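Local coordinates for protein uridylate kinase (Bacillus anthracis, PDB 2JJX) that catalyses the ATP-dependent phosphorylation of UMP to UDP in bacterial pyrimidine biosynthesis, and binds ATP at a separate, allosteric nucleotide site, at residues A[210-223]-A[234-246]. Sequence-based numbering, arbitrary orientation.
Sequences LLLARDYNLPAHVF and ICLGEHVGTLIND
Ala220 and Val222 pair with Ile244 and Thr242 as strands 220-223 and 242-245 run antiparallel, their axes at 157° and 4.8 Å apart at closest approach. Four backbone hydrogen bonds join them. Ala220 N donates to Ile244 O at 3.2 Å, and Ile244 N returns a bond to Ala220 O. Val222 and Thr242 exchange the other two. Between these pairs lies the non-hydrogen-bonded pair His221 and Leu243.

On their face of the sheet the His221 imidazole is sandwiched by two aliphatic groups. Ile234 CG2 lies over one ring face, 3.6 Å from the centroid. Leu243 CD2 lies over the opposite face, 3.9 Å from the same centroid. Both are CH-pi contacts, each offset toward the rim. His221 CG lies beside the backbone N and anti to the carbonyl carbon (chi1 -71°), and its NE2 is hydrogen-bonded to Tyr12 OH, which would limit rotation of the ring. Ile234 belongs to the end of helix 230-235, and its CD1 also packs obliquely against the Phe223 ring.

The other face carries Ala220, Val222, Thr242 and Ile244. Ile244 CD1 reaches Val222 CG2 at 4.2 Å, while its CG2 approaches Leu210 CD2 of helix 207-216. Thr242 OG1 turns to other partners, Tyr189 O and Val175 N. Gly241 takes a positive phi, and its CA lies against Val222 O and Phe223 CB. Farther along, one water donates to both Arg214 O and Asp246 OD2, linking the helix to the residue just after strand 242-245.

Strand 220-224 lies between parallel strand 164-169 and antiparallel strand 242-245, with strand 191-193 beyond the latter. Helix 230-235 connects the antiparallel pair in the three-layer alpha/beta/alpha fold of the amino acid kinase family.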
loop_
_atom_site.group_PDB
_atom_site.type_symbol
_atom_site.label_atom_id
_atom_site.label_comp_id
_atom_site.label_asym_id
_atom_site.label_seq_id
_atom_site.Cartn_x
_atom_site.Cartn_y
_atom_site.Cartn_z
ATOM N N LEU A 210 -5.565 10.288 -30.487
ATOM C CA LEU A 210 -6.208 11.203 -31.417
ATOM C C LEU A 210 -7.709 11.279 -31.170
ATOM O O LEU A 210 -8.304 12.350 -31.196
ATOM C CB LEU A 210 -6.021 10.606 -32.807
ATOM C CG LEU A 210 -5.870 11.573 -33.960
ATOM C CD1 LEU A 210 -7.216 11.617 -34.699
ATOM C CD2 LEU A 210 -5.488 12.915 -33.325
ATOM N N LEU A 211 -8.329 10.113 -31.036
ATOM C CA LEU A 211 -9.766 10.002 -30.839
ATOM C C LEU A 211 -10.155 10.657 -29.528
ATOM O O LEU A 211 -11.159 11.347 -29.452
ATOM C CB LEU A 211 -10.155 8.520 -30.793
ATOM C CG LEU A 211 -10.658 7.832 -32.079
ATOM C CD1 LEU A 211 -10.044 8.382 -33.381
ATOM C CD2 LEU A 211 -10.523 6.317 -31.988
ATOM N N LEU A 212 -9.360 10.413 -28.494
ATOM C CA LEU A 212 -9.605 10.926 -27.157
ATOM C C LEU A 212 -9.613 12.436 -27.202
ATOM O O LEU A 212 -10.535 13.093 -26.714
ATOM C CB LEU A 212 -8.460 10.497 -26.241
ATOM C CG LEU A 212 -8.883 10.141 -24.821
ATOM C CD1 LEU A 212 -7.769 10.491 -23.868
ATOM C CD2 LEU A 212 -10.189 10.845 -24.468
ATOM N N ALA A 213 -8.508 12.968 -27.702
ATOM C CA ALA A 213 -8.340 14.392 -27.843
ATOM C C ALA A 213 -9.488 14.964 -28.670
ATOM O O ALA A 213 -10.005 16.029 -28.364
ATOM C CB ALA A 213 -7.000 14.652 -28.524
ATOM N N ARG A 214 -9.919 14.230 -29.693
ATOM C CA ARG A 214 -11.005 14.694 -30.559
ATOM C C ARG A 214 -12.337 14.686 -29.811
ATOM O O ARG A 214 -13.121 15.624 -29.903
ATOM C CB ARG A 214 -11.093 13.838 -31.827
ATOM C CG ARG A 214 -12.344 14.019 -32.680
ATOM C CD ARG A 214 -13.362 12.916 -32.396
ATOM N NE ARG A 214 -13.460 11.925 -33.466
ATOM C CZ ARG A 214 -13.663 10.629 -33.242
ATOM N NH1 ARG A 214 -13.733 10.168 -32.000
ATOM N NH2 ARG A 214 -13.800 9.787 -34.255
ATOM N N ASP A 215 -12.540 13.674 -28.980
ATOM C CA ASP A 215 -13.753 13.573 -28.177
ATOM C C ASP A 215 -13.874 14.660 -27.115
ATOM O O ASP A 215 -14.982 15.097 -26.798
ATOM C CB ASP A 215 -13.896 12.170 -27.569
ATOM C CG ASP A 215 -14.228 11.124 -28.617
ATOM O OD1 ASP A 215 -14.250 11.444 -29.823
ATOM O OD2 ASP A 215 -14.479 9.968 -28.245
ATOM N N TYR A 216 -12.744 15.055 -26.531
ATOM C CA TYR A 216 -12.754 16.055 -25.467
ATOM C C TYR A 216 -12.334 17.423 -25.960
ATOM O O TYR A 216 -12.176 18.350 -25.181
ATOM C CB TYR A 216 -11.858 15.620 -24.317
ATOM C CG TYR A 216 -12.523 14.592 -23.455
ATOM C CD1 TYR A 216 -13.213 14.972 -22.315
ATOM C CD2 TYR A 216 -12.613 13.267 -23.874
ATOM C CE1 TYR A 216 -13.939 14.059 -21.598
ATOM C CE2 TYR A 216 -13.355 12.353 -23.154
ATOM C CZ TYR A 216 -14.027 12.765 -22.040
ATOM O OH TYR A 216 -14.701 11.837 -21.290
ATOM N N ASN A 217 -12.097 17.538 -27.257
ATOM C CA ASN A 217 -11.696 18.807 -27.837
ATOM C C ASN A 217 -10.281 19.332 -27.566
ATOM O O ASN A 217 -9.991 20.493 -27.854
ATOM C CB ASN A 217 -12.738 19.876 -27.546
ATOM C CG ASN A 217 -13.531 20.230 -28.763
ATOM O OD1 ASN A 217 -12.979 20.749 -29.734
ATOM N ND2 ASN A 217 -14.811 19.854 -28.771
ATOM N N LEU A 218 -9.402 18.498 -27.016
ATOM C CA LEU A 218 -8.026 18.924 -26.778
ATOM C C LEU A 218 -7.351 19.243 -28.099
ATOM O O LEU A 218 -7.344 18.459 -29.039
ATOM C CB LEU A 218 -7.209 17.836 -26.064
ATOM C CG LEU A 218 -6.093 18.185 -25.057
ATOM C CD1 LEU A 218 -4.789 17.489 -25.366
ATOM C CD2 LEU A 218 -5.881 19.652 -24.785
ATOM N N PRO A 219 -6.743 20.411 -28.173
ATOM C CA PRO A 219 -6.035 20.721 -29.415
ATOM C C PRO A 219 -4.602 20.194 -29.258
ATOM O O PRO A 219 -4.042 20.163 -28.152
ATOM C CB PRO A 219 -6.044 22.259 -29.463
ATOM C CG PRO A 219 -6.638 22.731 -28.144
ATOM C CD PRO A 219 -7.422 21.565 -27.570
ATOM N N ALA A 220 -3.994 19.775 -30.360
ATOM C CA ALA A 220 -2.621 19.303 -30.300
ATOM C C ALA A 220 -1.736 20.110 -31.224
ATOM O O ALA A 220 -2.159 20.474 -32.308
ATOM C CB ALA A 220 -2.543 17.836 -30.671
ATOM N N HIS A 221 -0.477 20.295 -30.841
ATOM C CA HIS A 221 0.483 20.954 -31.703
ATOM C C HIS A 221 1.655 20.035 -31.963
ATOM O O HIS A 221 2.270 19.540 -31.032
ATOM C CB HIS A 221 0.957 22.258 -31.084
ATOM C CG HIS A 221 -0.086 23.332 -31.088
ATOM N ND1 HIS A 221 -0.179 24.268 -32.095
ATOM C CD2 HIS A 221 -1.074 23.627 -30.207
ATOM C CE1 HIS A 221 -1.191 25.081 -31.844
ATOM N NE2 HIS A 221 -1.745 24.720 -30.700
ATOM N N VAL A 222 1.920 19.747 -33.230
ATOM C CA VAL A 222 3.076 18.936 -33.590
ATOM C C VAL A 222 4.088 19.887 -34.218
ATOM O O VAL A 222 3.748 20.712 -35.070
ATOM C CB VAL A 222 2.683 17.742 -34.489
ATOM C CG1 VAL A 222 3.886 16.828 -34.761
ATOM C CG2 VAL A 222 1.550 16.945 -33.838
ATOM N N PHE A 223 5.309 19.868 -33.702
ATOM C CA PHE A 223 6.290 20.850 -34.139
ATOM C C PHE A 223 7.693 20.389 -33.840
ATOM O O PHE A 223 7.881 19.392 -33.157
ATOM C CB PHE A 223 6.052 22.170 -33.405
ATOM C CG PHE A 223 6.154 22.055 -31.905
ATOM C CD1 PHE A 223 5.021 21.891 -31.119
ATOM C CD2 PHE A 223 7.394 22.017 -31.289
ATOM C CE1 PHE A 223 5.139 21.710 -29.759
ATOM C CE2 PHE A 223 7.501 21.875 -29.929
ATOM C CZ PHE A 223 6.378 21.709 -29.164
ATOM N N ILE A 234 4.406 29.121 -30.436
ATOM C CA ILE A 234 3.118 28.444 -30.434
ATOM C C ILE A 234 2.215 28.968 -29.328
ATOM O O ILE A 234 1.046 29.284 -29.561
ATOM C CB ILE A 234 3.279 26.923 -30.406
ATOM C CG1 ILE A 234 3.989 26.444 -31.680
ATOM C CG2 ILE A 234 1.931 26.258 -30.237
ATOM C CD1 ILE A 234 4.472 25.011 -31.629
ATOM N N CYS A 235 2.778 29.091 -28.129
ATOM C CA CYS A 235 2.023 29.537 -26.958
ATOM C C CYS A 235 1.695 31.009 -27.046
ATOM O O CYS A 235 0.710 31.466 -26.462
ATOM C CB CYS A 235 2.812 29.302 -25.679
ATOM S SG CYS A 235 2.794 27.613 -25.136
ATOM N N LEU A 236 2.530 31.744 -27.777
ATOM C CA LEU A 236 2.322 33.178 -28.021
ATOM C C LEU A 236 1.253 33.463 -29.081
ATOM O O LEU A 236 1.012 34.615 -29.403
ATOM C CB LEU A 236 3.629 33.854 -28.451
ATOM C CG LEU A 236 4.447 34.171 -27.208
ATOM C CD1 LEU A 236 5.742 34.875 -27.531
ATOM C CD2 LEU A 236 3.596 34.941 -26.200
ATOM N N GLY A 237 0.654 32.425 -29.658
ATOM C CA GLY A 237 -0.368 32.579 -30.671
ATOM C C GLY A 237 0.129 32.384 -32.096
ATOM O O GLY A 237 -0.669 32.328 -33.027
ATOM N N GLU A 238 1.436 32.281 -32.297
ATOM C CA GLU A 238 1.954 32.100 -33.648
ATOM C C GLU A 238 1.514 30.811 -34.320
ATOM O O GLU A 238 1.055 29.868 -33.677
ATOM C CB GLU A 238 3.475 32.242 -33.700
ATOM C CG GLU A 238 3.998 33.566 -33.173
ATOM C CD GLU A 238 5.425 33.842 -33.615
ATOM O OE1 GLU A 238 5.802 33.378 -34.716
ATOM O OE2 GLU A 238 6.148 34.557 -32.881
ATOM N N HIS A 239 1.630 30.791 -35.639
ATOM C CA HIS A 239 1.262 29.611 -36.401
ATOM C C HIS A 239 2.513 28.970 -36.983
ATOM O O HIS A 239 2.965 29.343 -38.068
ATOM C CB HIS A 239 0.261 29.968 -37.500
ATOM C CG HIS A 239 -1.134 30.148 -36.992
ATOM N ND1 HIS A 239 -1.843 29.130 -36.397
ATOM C CD2 HIS A 239 -1.931 31.245 -36.942
ATOM C CE1 HIS A 239 -3.021 29.586 -36.002
ATOM N NE2 HIS A 239 -3.094 30.868 -36.319
ATOM N N VAL A 240 3.125 28.096 -36.187
ATOM C CA VAL A 240 4.315 27.352 -36.591
ATOM C C VAL A 240 4.027 25.893 -36.310
ATOM O O VAL A 240 3.184 25.599 -35.480
ATOM C CB VAL A 240 5.603 27.859 -35.907
ATOM C CG1 VAL A 240 5.328 28.313 -34.487
ATOM C CG2 VAL A 240 6.686 26.797 -35.931
ATOM N N GLY A 241 4.585 24.987 -37.102
ATOM C CA GLY A 241 4.275 23.574 -36.939
ATOM C C GLY A 241 2.850 23.287 -37.383
ATOM O O GLY A 241 2.244 24.080 -38.095
ATOM N N THR A 242 2.280 22.174 -36.934
ATOM C CA THR A 242 0.912 21.781 -37.308
ATOM C C THR A 242 -0.052 21.867 -36.111
ATOM O O THR A 242 0.321 21.555 -34.993
ATOM C CB THR A 242 0.912 20.348 -37.915
ATOM O OG1 THR A 242 1.392 20.399 -39.268
ATOM C CG2 THR A 242 -0.478 19.791 -37.882
ATOM N N LEU A 243 -1.300 22.266 -36.346
ATOM C CA LEU A 243 -2.319 22.357 -35.287
ATOM C C LEU A 243 -3.446 21.403 -35.564
ATOM O O LEU A 243 -4.231 21.657 -36.461
ATOM C CB LEU A 243 -2.973 23.739 -35.248
ATOM C CG LEU A 243 -3.658 24.201 -33.948
ATOM C CD1 LEU A 243 -4.835 25.150 -34.151
ATOM C CD2 LEU A 243 -4.086 23.026 -33.112
ATOM N N ILE A 244 -3.609 20.382 -34.734
ATOM C CA ILE A 244 -4.705 19.421 -34.895
ATOM C C ILE A 244 -5.951 19.826 -34.112
ATOM O O ILE A 244 -5.941 19.930 -32.900
ATOM C CB ILE A 244 -4.212 18.014 -34.553
ATOM C CG1 ILE A 244 -2.780 17.877 -35.089
ATOM C CG2 ILE A 244 -5.162 16.989 -35.135
ATOM C CD1 ILE A 244 -2.356 16.473 -35.361
ATOM N N ASN A 245 -7.030 20.047 -34.838
ATOM C CA ASN A 245 -8.212 20.727 -34.352
ATOM C C ASN A 245 -9.455 20.021 -34.866
ATOM O O ASN A 245 -9.378 19.041 -35.617
ATOM C CB ASN A 245 -8.215 22.071 -35.072
ATOM C CG ASN A 245 -8.417 23.239 -34.153
ATOM O OD1 ASN A 245 -7.660 24.306 -34.404
ATOM N ND2 ASN A 245 -9.404 23.286 -33.427
ATOM N N ASP A 246 -10.598 20.654 -34.623
ATOM C CA ASP A 246 -11.825 20.249 -35.275
ATOM C C ASP A 246 -12.241 21.321 -36.247
ATOM O O ASP A 246 -13.245 21.172 -36.934
ATOM C CB ASP A 246 -12.950 19.904 -34.316
ATOM C CG ASP A 246 -13.826 18.773 -34.859
ATOM O OD1 ASP A 246 -14.324 18.889 -36.008
ATOM O OD2 ASP A 246 -13.879 17.694 -34.228
HETATM O O HOH W 1 -14.262 17.430 -31.694
#